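Local coordinates for enolase (alpha proteobacterium BAL199, PDB 3UGV), which is a magnesium-binding member of the enolase superfamily, probably a lyase that abstracts a proton from a carboxylate substrate, though its own substrate is not established, at residues Y262-R266 against A291-D295; L247-P253 against T271-E277; E277-P282 against M302-G306. All coordinates share one frame; numbering follows the deposited sequence.

Interaction 1 of 3, residues Y262-R266 against A291-D295; sequences YAQLR and AGACD. With MG (magnesium ion), chain X.
The guanidinium of Arg266 has the backbone O of Cys294 over one face and the carboxylate of Asp295 at its edge, near the plane. That oxygen of Cys294 lies 3.3 Å from Arg266 NE, yet the angle is too poor for a hydrogen bond; it sits against the flat cation rather than receiving its N-H. The proton of NE goes instead to Asp295 OD2, 3.1 Å away with 152° at the hydrogen, in a salt bridge whose donor stands well above the carboxylate plane. Arg266 sends CG anti to its backbone nitrogen (chi1 -176°) and then bends at chi2, which lays its methylenes along the loop: CD comes within 3.3 Å of Gly292 O. Arginine suits the place because its methylenes can run past Gly292 O while NE still meets Asp295.

The Tyr262 ring leads away from the loop, and it is CB that packs, 4.0 Å from Ala293 CB. Beside it the helix comes close where residues are small, with Ala263 CA giving a CA-H...O contact to Gly292 O at 3.4 Å. Gly292, with positive phi, closes the preceding helix in a Schellman motif, a conformation that favours glycine.

Arg266 O binds a magnesium ion at 2.1 Å, and Leu269 O is a further ligand. Two of the metal's waters donate to the two oxygens of Asp295, so the carboxylate joins the metal's second shell to the arginine. Asp295 OD1 also accepts a hydrogen bond from the backbone N-H of Leu273. The contact thus fastens helix 259-268 to the loop between helix 282-290 and strand 296-297, with Tyr262 and Arg266 both resting on Leu273 of strand 273-275.

Interaction 2 of 3, residues L247-P253 against T271-E277; sequences LEWIEEP and TPLMIGE. With MG (magnesium ion), chain B.
Trp249 and Met274 meet obliquely, the thioether arching over one face of the indole. Met274 CB begins the overlap 3.6 Å from Trp249 CD1, and bends at chi2 and chi3 carry the methyl CE to 3.5 Å from the centroid of the six-membered ring, almost on its normal. This is a CH-pi contact; the sulfur stands farther above the same ring as a Met-aromatic pair. Methionine suits the site because its flexible chain can follow a broad flat surface.

The indole is also held by its edge: Trp249 NE1 donates to Glu251 OE1 at 3.1 Å through the anti lone pair of the carboxylate, an oxygen that Lys194 also grips by a salt bridge. Glu251 lies alongside Met274, pointing the same way, and its extended chain, with CG anti to the backbone N (chi1 -169°), brings OE2 to 1.9 Å from a magnesium ion. Glu277 crosses Glu251 at about a right angle, their carboxylate planes 63° apart, and binds the same ion through OE1 at 2.2 Å; the metal probably offsets the repulsion between the two acids. Glu252 comes obliquely beside Glu277, and its OE2 is tied to Asn278 and to a water held by Gly276 N.

On the opposite face of the sheet Ile250 crosses Thr271 at about a right angle, methyl against methylene. Nearly straight bonds join the backbones, among them Met274 N to Ile250 O at 2.8 Å and Glu252 N to Met274 O at 3.0 Å. Parallel strands 249-251 and 273-275, connected through helix 259-268, form a beta-alpha-beta unit of the enolase-superfamily barrel, whose metal ligands, here Asp225, Glu251 and Glu277, stand at or just beyond the C-terminal ends of successive strands.

Interaction 3 of 3, residues E277-P282 against M302-G306; sequences ENFYGP and MRIGG. With MG (magnesium ion), chain B.
Arg303 runs its extended side chain across one face of the Tyr280 ring, and there the contact is tightest. Its CB lies over the face, 4.1 Å from the ring centroid in a CH-pi contact, CG approaches Tyr280 CE1 to 3.5 Å, and CD reaches Tyr280 CZ at 3.4 Å. The guanidinium beyond stands nearly perpendicular to the ring, its plane turned 82° from it, with Tyr280 OH near its edge. Asn278 OD1 lies over the centre of one guanidinium face, 3.5 Å above the plane, while CE of the neighbouring Met302 lies toward the rim of the opposite face. An arginine serves well here because its methylenes pack on an aromatic ring while its flat end is left for polar partners.

One such partner is the backbone of Glu277: Arg303 NH1 donates to Glu277 O at 2.8 Å, from above the carbonyl plane and with a bent angle of 144°. In the enolase-superfamily barrel this loop, which follows strand 273-275, itself carries Glu277, the third of the magnesium's carboxylate ligands in the chain, so the bond fastens the main chain of that ligand to helix 301-304. The other end of the guanidinium turns outward to the assembly, where NH2 donates to Phe117 O of a neighbouring subunit.

Packing is looser at the far end of the loop. Phe279 turns its ring away toward helix 282-290 and offers CB to Ile304 CD1 at 4.1 Å, and the remaining approaches are mostly backbone, such as the CA-H...O contact from Gly281 CA to Ile304 O at 3.6 Å. Gly281 is the N-cap of helix 282-290, with positive phi that suits glycine. At the metal end, among ordered waters, Glu277 OE2 lies 2.8 Å from a magnesium-bound water that probably hydrogen-bonds to it.

In the fold
The contacts run from an outer helix (interaction 1), through the strands leading to the metal ligands (interaction 2), to the loop beyond (interaction 3). Interactions 1 and 2 have centres about 10 Å apart and touch where Asp295 OD1 probably accepts a bond from Leu273 N at 2.6 Å. Interactions 2 and 3, with centres about 17 Å apart, share Glu277 and its magnesium with three bound waters; Glu252 OE2 and Asn278 ND2, 3.1 Å apart, probably form a further bond between them. Interactions 1 and 3 do not touch. The magnesium at Arg266 lies about 18 Å from the ion held by Asp225, Glu251 and Glu277, which probably marks the active site, as in related enzymes.

Interaction 1 of 3, residues Y262-R266 against A291-D295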
loop_
_atom_site.group_PDB
_atom_site.type_symbol
_atom_site.label_atom_id
_atom_site.label_comp_id
_atom_site.label_asym_id
_atom_site.label_seq_id
_atom_site.Cartn_x
_atom_site.Cartn_y
_atom_site.Cartn_z
ATOM N N TYR F 262 -9.557 -13.975 -7.152
ATOM C CA TYR F 262 -8.343 -14.698 -7.504
ATOM C C TYR F 262 -7.198 -14.376 -6.545
ATOM O O TYR F 262 -6.533 -15.290 -6.060
ATOM C CB TYR F 262 -7.967 -14.437 -8.955
ATOM C CG TYR F 262 -8.679 -15.367 -9.914
ATOM C CD1 TYR F 262 -8.644 -16.739 -9.727
ATOM C CD2 TYR F 262 -9.386 -14.877 -10.999
ATOM C CE1 TYR F 262 -9.292 -17.605 -10.593
ATOM C CE2 TYR F 262 -10.038 -15.731 -11.870
ATOM C CZ TYR F 262 -9.987 -17.099 -11.658
ATOM O OH TYR F 262 -10.625 -17.962 -12.528
ATOM N N ALA F 263 -6.995 -13.090 -6.240
ATOM C CA ALA F 263 -5.968 -12.707 -5.276
ATOM C C ALA F 263 -6.176 -13.379 -3.914
ATOM O O ALA F 263 -5.207 -13.775 -3.287
ATOM C CB ALA F 263 -5.869 -11.168 -5.122
ATOM N N GLN F 264 -7.425 -13.509 -3.460
ATOM C CA GLN F 264 -7.709 -14.170 -2.176
ATOM C C GLN F 264 -7.349 -15.655 -2.204
ATOM O O GLN F 264 -6.735 -16.183 -1.270
ATOM C CB GLN F 264 -9.184 -14.029 -1.783
ATOM C CG GLN F 264 -9.615 -12.630 -1.436
ATOM C CD GLN F 264 -8.902 -12.088 -0.213
ATOM O OE1 GLN F 264 -8.950 -12.693 0.859
ATOM N NE2 GLN F 264 -8.231 -10.945 -0.366
ATOM N N LEU F 265 -7.753 -16.319 -3.280
ATOM C CA LEU F 265 -7.488 -17.746 -3.479
ATOM C C LEU F 265 -5.993 -18.023 -3.585
ATOM O O LEU F 265 -5.488 -19.008 -3.047
ATOM C CB LEU F 265 -8.174 -18.214 -4.763
ATOM C CG LEU F 265 -9.692 -18.253 -4.685
ATOM C CD1 LEU F 265 -10.294 -18.584 -6.033
ATOM C CD2 LEU F 265 -10.089 -19.285 -3.623
ATOM N N ARG F 266 -5.286 -17.154 -4.292
ATOM C CA ARG F 266 -3.856 -17.349 -4.514
ATOM C C ARG F 266 -3.136 -17.256 -3.172
ATOM O O ARG F 266 -2.211 -18.014 -2.886
ATOM C CB ARG F 266 -3.333 -16.287 -5.475
ATOM C CG ARG F 266 -1.864 -16.437 -5.865
ATOM C CD ARG F 266 -1.235 -15.064 -5.913
ATOM N NE ARG F 266 0.099 -15.084 -6.464
ATOM C CZ ARG F 266 0.884 -14.018 -6.502
ATOM N NH1 ARG F 266 0.453 -12.873 -5.993
ATOM N NH2 ARG F 266 2.095 -14.104 -7.038
ATOM N N ALA F 291 -2.498 -7.138 -9.725
ATOM C CA ALA F 291 -3.537 -7.474 -8.753
ATOM C C ALA F 291 -3.123 -8.662 -7.887
ATOM O O ALA F 291 -3.817 -9.015 -6.947
ATOM C CB ALA F 291 -4.842 -7.763 -9.460
ATOM N N GLY F 292 -1.991 -9.281 -8.211
ATOM C CA GLY F 292 -1.575 -10.489 -7.522
ATOM C C GLY F 292 -2.590 -11.613 -7.684
ATOM O O GLY F 292 -2.904 -12.317 -6.715
ATOM N N ALA F 293 -3.082 -11.791 -8.908
ATOM C CA ALA F 293 -4.194 -12.710 -9.185
ATOM C C ALA F 293 -3.814 -14.180 -9.472
ATOM O O ALA F 293 -4.670 -15.070 -9.476
ATOM C CB ALA F 293 -5.039 -12.161 -10.336
ATOM N N CYS F 294 -2.544 -14.448 -9.727
ATOM C CA CYS F 294 -2.165 -15.806 -10.083
ATOM C C CYS F 294 -0.686 -16.064 -9.839
ATOM O O CYS F 294 0.103 -15.123 -9.770
ATOM C CB CYS F 294 -2.457 -16.033 -11.557
ATOM S SG CYS F 294 -1.691 -14.776 -12.598
ATOM N N ASP F 295 -0.326 -17.343 -9.746
ATOM C CA ASP F 295 1.070 -17.769 -9.699
ATOM C C ASP F 295 1.600 -18.143 -11.093
ATOM O O ASP F 295 2.799 -18.070 -11.361
ATOM C CB ASP F 295 1.203 -18.982 -8.775
ATOM C CG ASP F 295 0.561 -18.760 -7.426
ATOM O OD1 ASP F 295 -0.518 -19.344 -7.184
ATOM O OD2 ASP F 295 1.126 -17.992 -6.610
HETATM MG MG MG X . -0.602 -19.372 -3.022
HETATM O O HOH W 1 0.398 -17.885 -4.031
HETATM O O HOH W 2 -1.095 -20.101 -4.895
HETATM O O HOH W 3 1.174 -20.451 -2.904
HETATM O O HOH W 4 0.119 -18.492 -1.302
#

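Interaction 2 of 3, residues L247-P253 against T271-E277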
loop_
_atom_site.group_PDB
_atom_site.type_symbol
_atom_site.label_atom_id
_atom_site.label_comp_id
_atom_site.label_asym_id
_atom_site.label_seq_id
_atom_site.Cartn_x
_atom_site.Cartn_y
_atom_site.Cartn_z
ATOM N N LEU F 247 -1.230 -31.498 -6.396
ATOM C CA LEU F 247 -1.509 -31.151 -7.797
ATOM C C LEU F 247 -0.437 -30.233 -8.366
ATOM O O LEU F 247 0.209 -29.486 -7.621
ATOM C CB LEU F 247 -2.862 -30.448 -7.914
ATOM C CG LEU F 247 -4.044 -31.222 -7.346
ATOM C CD1 LEU F 247 -5.264 -30.331 -7.293
ATOM C CD2 LEU F 247 -4.291 -32.489 -8.187
ATOM N N GLU F 248 -0.246 -30.289 -9.682
ATOM C CA GLU F 248 0.720 -29.426 -10.355
ATOM C C GLU F 248 0.203 -27.981 -10.347
ATOM O O GLU F 248 0.945 -27.044 -10.084
ATOM C CB GLU F 248 0.939 -29.884 -11.788
ATOM C CG GLU F 248 1.788 -28.927 -12.633
ATOM C CD GLU F 248 3.285 -29.101 -12.435
ATOM O OE1 GLU F 248 3.694 -30.041 -11.711
ATOM O OE2 GLU F 248 4.056 -28.306 -13.024
ATOM N N TRP F 249 -1.083 -27.807 -10.620
ATOM C CA TRP F 249 -1.719 -26.513 -10.413
ATOM C C TRP F 249 -3.221 -26.635 -10.390
ATOM O O TRP F 249 -3.764 -27.665 -10.785
ATOM C CB TRP F 249 -1.300 -25.502 -11.484
ATOM C CG TRP F 249 -1.851 -25.726 -12.882
ATOM C CD1 TRP F 249 -3.171 -25.766 -13.266
ATOM C CD2 TRP F 249 -1.086 -25.848 -14.090
ATOM N NE1 TRP F 249 -3.265 -25.945 -14.631
ATOM C CE2 TRP F 249 -2.000 -25.981 -15.158
ATOM C CE3 TRP F 249 0.284 -25.859 -14.371
ATOM C CZ2 TRP F 249 -1.583 -26.137 -16.476
ATOM C CZ3 TRP F 249 0.691 -26.017 -15.682
ATOM C CH2 TRP F 249 -0.237 -26.157 -16.715
ATOM N N ILE F 250 -3.877 -25.574 -9.926
ATOM C CA ILE F 250 -5.330 -25.453 -9.962
ATOM C C ILE F 250 -5.725 -24.294 -10.890
ATOM O O ILE F 250 -5.252 -23.156 -10.732
ATOM C CB ILE F 250 -5.884 -25.197 -8.559
ATOM C CG1 ILE F 250 -5.558 -26.375 -7.640
ATOM C CG2 ILE F 250 -7.384 -24.939 -8.595
ATOM C CD1 ILE F 250 -5.736 -26.026 -6.177
ATOM N N GLU F 251 -6.604 -24.581 -11.844
ATOM C CA GLU F 251 -6.871 -23.645 -12.930
ATOM C C GLU F 251 -8.283 -23.085 -12.874
ATOM O O GLU F 251 -9.239 -23.844 -12.721
ATOM C CB GLU F 251 -6.633 -24.350 -14.266
ATOM C CG GLU F 251 -6.618 -23.465 -15.483
ATOM C CD GLU F 251 -6.313 -24.259 -16.751
ATOM O OE1 GLU F 251 -5.409 -25.138 -16.724
ATOM O OE2 GLU F 251 -6.990 -24.014 -17.770
ATOM N N GLU F 252 -8.373 -21.753 -12.977
ATOM C CA GLU F 252 -9.632 -20.981 -13.094
ATOM C C GLU F 252 -10.817 -21.499 -12.289
ATOM O O GLU F 252 -11.816 -21.967 -12.858
ATOM C CB GLU F 252 -10.042 -20.824 -14.565
ATOM C CG GLU F 252 -9.156 -19.871 -15.353
ATOM C CD GLU F 252 -9.693 -19.558 -16.745
ATOM O OE1 GLU F 252 -10.261 -20.470 -17.397
ATOM O OE2 GLU F 252 -9.535 -18.392 -17.189
ATOM N N PRO F 253 -10.721 -21.430 -10.959
ATOM C CA PRO F 253 -11.868 -21.944 -10.202
ATOM C C PRO F 253 -13.119 -21.072 -10.345
ATOM O O PRO F 253 -14.213 -21.602 -10.241
ATOM C CB PRO F 253 -11.367 -21.940 -8.747
ATOM C CG PRO F 253 -10.115 -21.111 -8.750
ATOM C CD PRO F 253 -9.540 -21.189 -10.117
ATOM N N THR F 271 -0.788 -24.428 -3.327
ATOM C CA THR F 271 -0.664 -24.939 -4.695
ATOM C C THR F 271 -0.720 -23.766 -5.684
ATOM O O THR F 271 -1.486 -22.839 -5.492
ATOM C CB THR F 271 -1.791 -25.966 -4.984
ATOM O OG1 THR F 271 -1.649 -27.089 -4.095
ATOM C CG2 THR F 271 -1.764 -26.449 -6.427
ATOM N N PRO F 272 0.108 -23.792 -6.740
ATOM C CA PRO F 272 0.033 -22.678 -7.694
ATOM C C PRO F 272 -1.368 -22.512 -8.297
ATOM O O PRO F 272 -2.048 -23.493 -8.613
ATOM C CB PRO F 272 1.046 -23.082 -8.785
ATOM C CG PRO F 272 2.020 -23.986 -8.084
ATOM C CD PRO F 272 1.179 -24.750 -7.090
ATOM N N LEU F 273 -1.789 -21.261 -8.448
ATOM C CA LEU F 273 -3.073 -20.942 -9.046
ATOM C C LEU F 273 -2.835 -20.457 -10.474
ATOM O O LEU F 273 -2.033 -19.548 -10.702
ATOM C CB LEU F 273 -3.776 -19.860 -8.242
ATOM C CG LEU F 273 -5.118 -19.377 -8.782
ATOM C CD1 LEU F 273 -6.124 -20.528 -8.763
ATOM C CD2 LEU F 273 -5.612 -18.185 -7.950
ATOM N N MET F 274 -3.536 -21.075 -11.423
ATOM C CA MET F 274 -3.303 -20.857 -12.842
ATOM C C MET F 274 -4.488 -20.135 -13.466
ATOM O O MET F 274 -5.628 -20.503 -13.227
ATOM C CB MET F 274 -3.102 -22.207 -13.553
ATOM C CG MET F 274 -3.165 -22.131 -15.055
ATOM S SD MET F 274 -1.776 -21.239 -15.834
ATOM C CE MET F 274 -0.510 -22.501 -15.892
ATOM N N ILE F 275 -4.215 -19.101 -14.252
ATOM C CA ILE F 275 -5.247 -18.467 -15.065
ATOM C C ILE F 275 -4.585 -17.925 -16.314
ATOM O O ILE F 275 -3.371 -18.072 -16.499
ATOM C CB ILE F 275 -5.961 -17.278 -14.350
ATOM C CG1 ILE F 275 -4.994 -16.117 -14.146
ATOM C CG2 ILE F 275 -6.594 -17.721 -13.032
ATOM C CD1 ILE F 275 -5.637 -14.892 -13.466
ATOM N N GLY F 276 -5.365 -17.295 -17.177
ATOM C CA GLY F 276 -4.767 -16.651 -18.330
ATOM C C GLY F 276 -5.393 -16.973 -19.665
ATOM O O GLY F 276 -5.294 -16.167 -20.585
ATOM N N GLU F 277 -6.046 -18.124 -19.795
ATOM C CA GLU F 277 -6.586 -18.464 -21.103
ATOM C C GLU F 277 -7.611 -17.435 -21.568
ATOM O O GLU F 277 -7.960 -17.410 -22.729
ATOM C CB GLU F 277 -7.188 -19.861 -21.131
ATOM C CG GLU F 277 -8.494 -20.010 -20.385
ATOM C CD GLU F 277 -8.878 -21.472 -20.262
ATOM O OE1 GLU F 277 -8.138 -22.211 -19.571
ATOM O OE2 GLU F 277 -9.888 -21.889 -20.875
HETATM MG MG MG B . -8.514 -24.276 -18.921
HETATM O O HOH W 5 -2.599 -29.800 -4.587
HETATM O O HOH W 6 0.849 -29.303 -4.906
HETATM O O HOH W 7 -8.119 -16.417 -17.545
HETATM O O HOH W 8 -10.342 -24.448 -19.910
HETATM O O HOH W 9 -7.860 -25.347 -20.605
HETATM O O HOH W 10 -9.604 -23.133 -17.513
#

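Interaction 3 of 3, residues E277-P282 against M302-G306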
loop_
_atom_site.group_PDB
_atom_site.type_symbol
_atom_site.label_atom_id
_atom_site.label_comp_id
_atom_site.label_asym_id
_atom_site.label_seq_id
_atom_site.Cartn_x
_atom_site.Cartn_y
_atom_site.Cartn_z
ATOM N N GLU F 277 -6.046 -18.124 -19.795
ATOM C CA GLU F 277 -6.586 -18.464 -21.103
ATOM C C GLU F 277 -7.611 -17.435 -21.568
ATOM O O GLU F 277 -7.960 -17.410 -22.729
ATOM C CB GLU F 277 -7.188 -19.861 -21.131
ATOM C CG GLU F 277 -8.494 -20.010 -20.385
ATOM C CD GLU F 277 -8.878 -21.472 -20.262
ATOM O OE1 GLU F 277 -8.138 -22.211 -19.571
ATOM O OE2 GLU F 277 -9.888 -21.889 -20.875
ATOM N N ASN F 278 -8.081 -16.589 -20.659
ATOM C CA ASN F 278 -9.068 -15.556 -20.997
ATOM C C ASN F 278 -8.534 -14.124 -20.971
ATOM O O ASN F 278 -9.318 -13.176 -21.014
ATOM C CB ASN F 278 -10.276 -15.653 -20.078
ATOM C CG ASN F 278 -11.230 -16.767 -20.483
ATOM O OD1 ASN F 278 -11.978 -16.644 -21.459
ATOM N ND2 ASN F 278 -11.210 -17.859 -19.730
ATOM N N PHE F 279 -7.211 -13.977 -20.876
ATOM C CA PHE F 279 -6.559 -12.675 -21.001
ATOM C C PHE F 279 -6.731 -12.133 -22.421
ATOM O O PHE F 279 -6.231 -12.724 -23.382
ATOM C CB PHE F 279 -5.053 -12.801 -20.761
ATOM C CG PHE F 279 -4.666 -13.016 -19.330
ATOM C CD1 PHE F 279 -5.557 -12.764 -18.300
ATOM C CD2 PHE F 279 -3.388 -13.458 -19.017
ATOM C CE1 PHE F 279 -5.185 -12.947 -16.998
ATOM C CE2 PHE F 279 -3.015 -13.659 -17.713
ATOM C CZ PHE F 279 -3.912 -13.392 -16.697
ATOM N N TYR F 280 -7.410 -11.005 -22.564
ATOM C CA TYR F 280 -7.482 -10.352 -23.871
ATOM C C TYR F 280 -6.379 -9.302 -24.021
ATOM O O TYR F 280 -6.596 -8.121 -23.762
ATOM C CB TYR F 280 -8.874 -9.752 -24.099
ATOM C CG TYR F 280 -9.900 -10.809 -24.431
ATOM C CD1 TYR F 280 -10.065 -11.247 -25.742
ATOM C CD2 TYR F 280 -10.681 -11.396 -23.429
ATOM C CE1 TYR F 280 -10.984 -12.230 -26.055
ATOM C CE2 TYR F 280 -11.594 -12.390 -23.727
ATOM C CZ TYR F 280 -11.746 -12.801 -25.047
ATOM O OH TYR F 280 -12.653 -13.788 -25.368
ATOM N N GLY F 281 -5.189 -9.748 -24.413
ATOM C CA GLY F 281 -4.057 -8.853 -24.607
ATOM C C GLY F 281 -3.087 -8.792 -23.430
ATOM O O GLY F 281 -3.431 -9.148 -22.300
ATOM N N PRO F 282 -1.856 -8.336 -23.689
ATOM C CA PRO F 282 -0.803 -8.300 -22.666
ATOM C C PRO F 282 -1.072 -7.289 -21.561
ATOM O O PRO F 282 -0.639 -7.474 -20.421
ATOM C CB PRO F 282 0.459 -7.883 -23.458
ATOM C CG PRO F 282 0.124 -8.123 -24.917
ATOM C CD PRO F 282 -1.368 -7.964 -25.034
ATOM N N MET F 302 -6.015 -16.999 -29.655
ATOM C CA MET F 302 -7.049 -16.175 -30.257
ATOM C C MET F 302 -7.407 -14.975 -29.375
ATOM O O MET F 302 -7.952 -13.989 -29.868
ATOM C CB MET F 302 -8.293 -16.987 -30.612
ATOM C CG MET F 302 -9.259 -17.147 -29.482
ATOM S SD MET F 302 -10.787 -17.950 -30.006
ATOM C CE MET F 302 -11.539 -18.300 -28.415
ATOM N N ARG F 303 -7.067 -15.045 -28.085
ATOM C CA ARG F 303 -7.452 -13.998 -27.140
ATOM C C ARG F 303 -6.297 -13.057 -26.793
ATOM O O ARG F 303 -6.507 -11.864 -26.597
ATOM C CB ARG F 303 -8.026 -14.599 -25.853
ATOM C CG ARG F 303 -9.329 -15.366 -26.018
ATOM C CD ARG F 303 -9.982 -15.720 -24.666
ATOM N NE ARG F 303 -11.134 -16.602 -24.852
ATOM C CZ ARG F 303 -11.119 -17.927 -24.671
ATOM N NH1 ARG F 303 -10.016 -18.547 -24.272
ATOM N NH2 ARG F 303 -12.214 -18.646 -24.888
ATOM N N ILE F 304 -5.082 -13.595 -26.706
ATOM C CA ILE F 304 -3.938 -12.777 -26.330
ATOM C C ILE F 304 -3.467 -11.853 -27.459
ATOM O O ILE F 304 -2.740 -10.888 -27.214
ATOM C CB ILE F 304 -2.743 -13.631 -25.848
ATOM C CG1 ILE F 304 -1.748 -12.767 -25.057
ATOM C CG2 ILE F 304 -2.053 -14.302 -27.023
ATOM C CD1 ILE F 304 -2.115 -12.590 -23.584
ATOM N N GLY F 305 -3.861 -12.161 -28.695
ATOM C CA GLY F 305 -3.453 -11.375 -29.851
ATOM C C GLY F 305 -2.470 -12.100 -30.762
ATOM O O GLY F 305 -1.547 -11.491 -31.312
ATOM N N GLY F 306 -2.673 -13.409 -30.910
ATOM C CA GLY F 306 -1.883 -14.223 -31.811
ATOM C C GLY F 306 -0.419 -14.296 -31.437
ATOM O O GLY F 306 -0.067 -14.262 -30.260
HETATM MG MG MG B . -8.514 -24.276 -18.921
HETATM O O HOH W 8 -10.342 -24.448 -19.910
HETATM O O HOH W 9 -7.860 -25.347 -20.605
HETATM O O HOH W 10 -9.604 -23.133 -17.513
#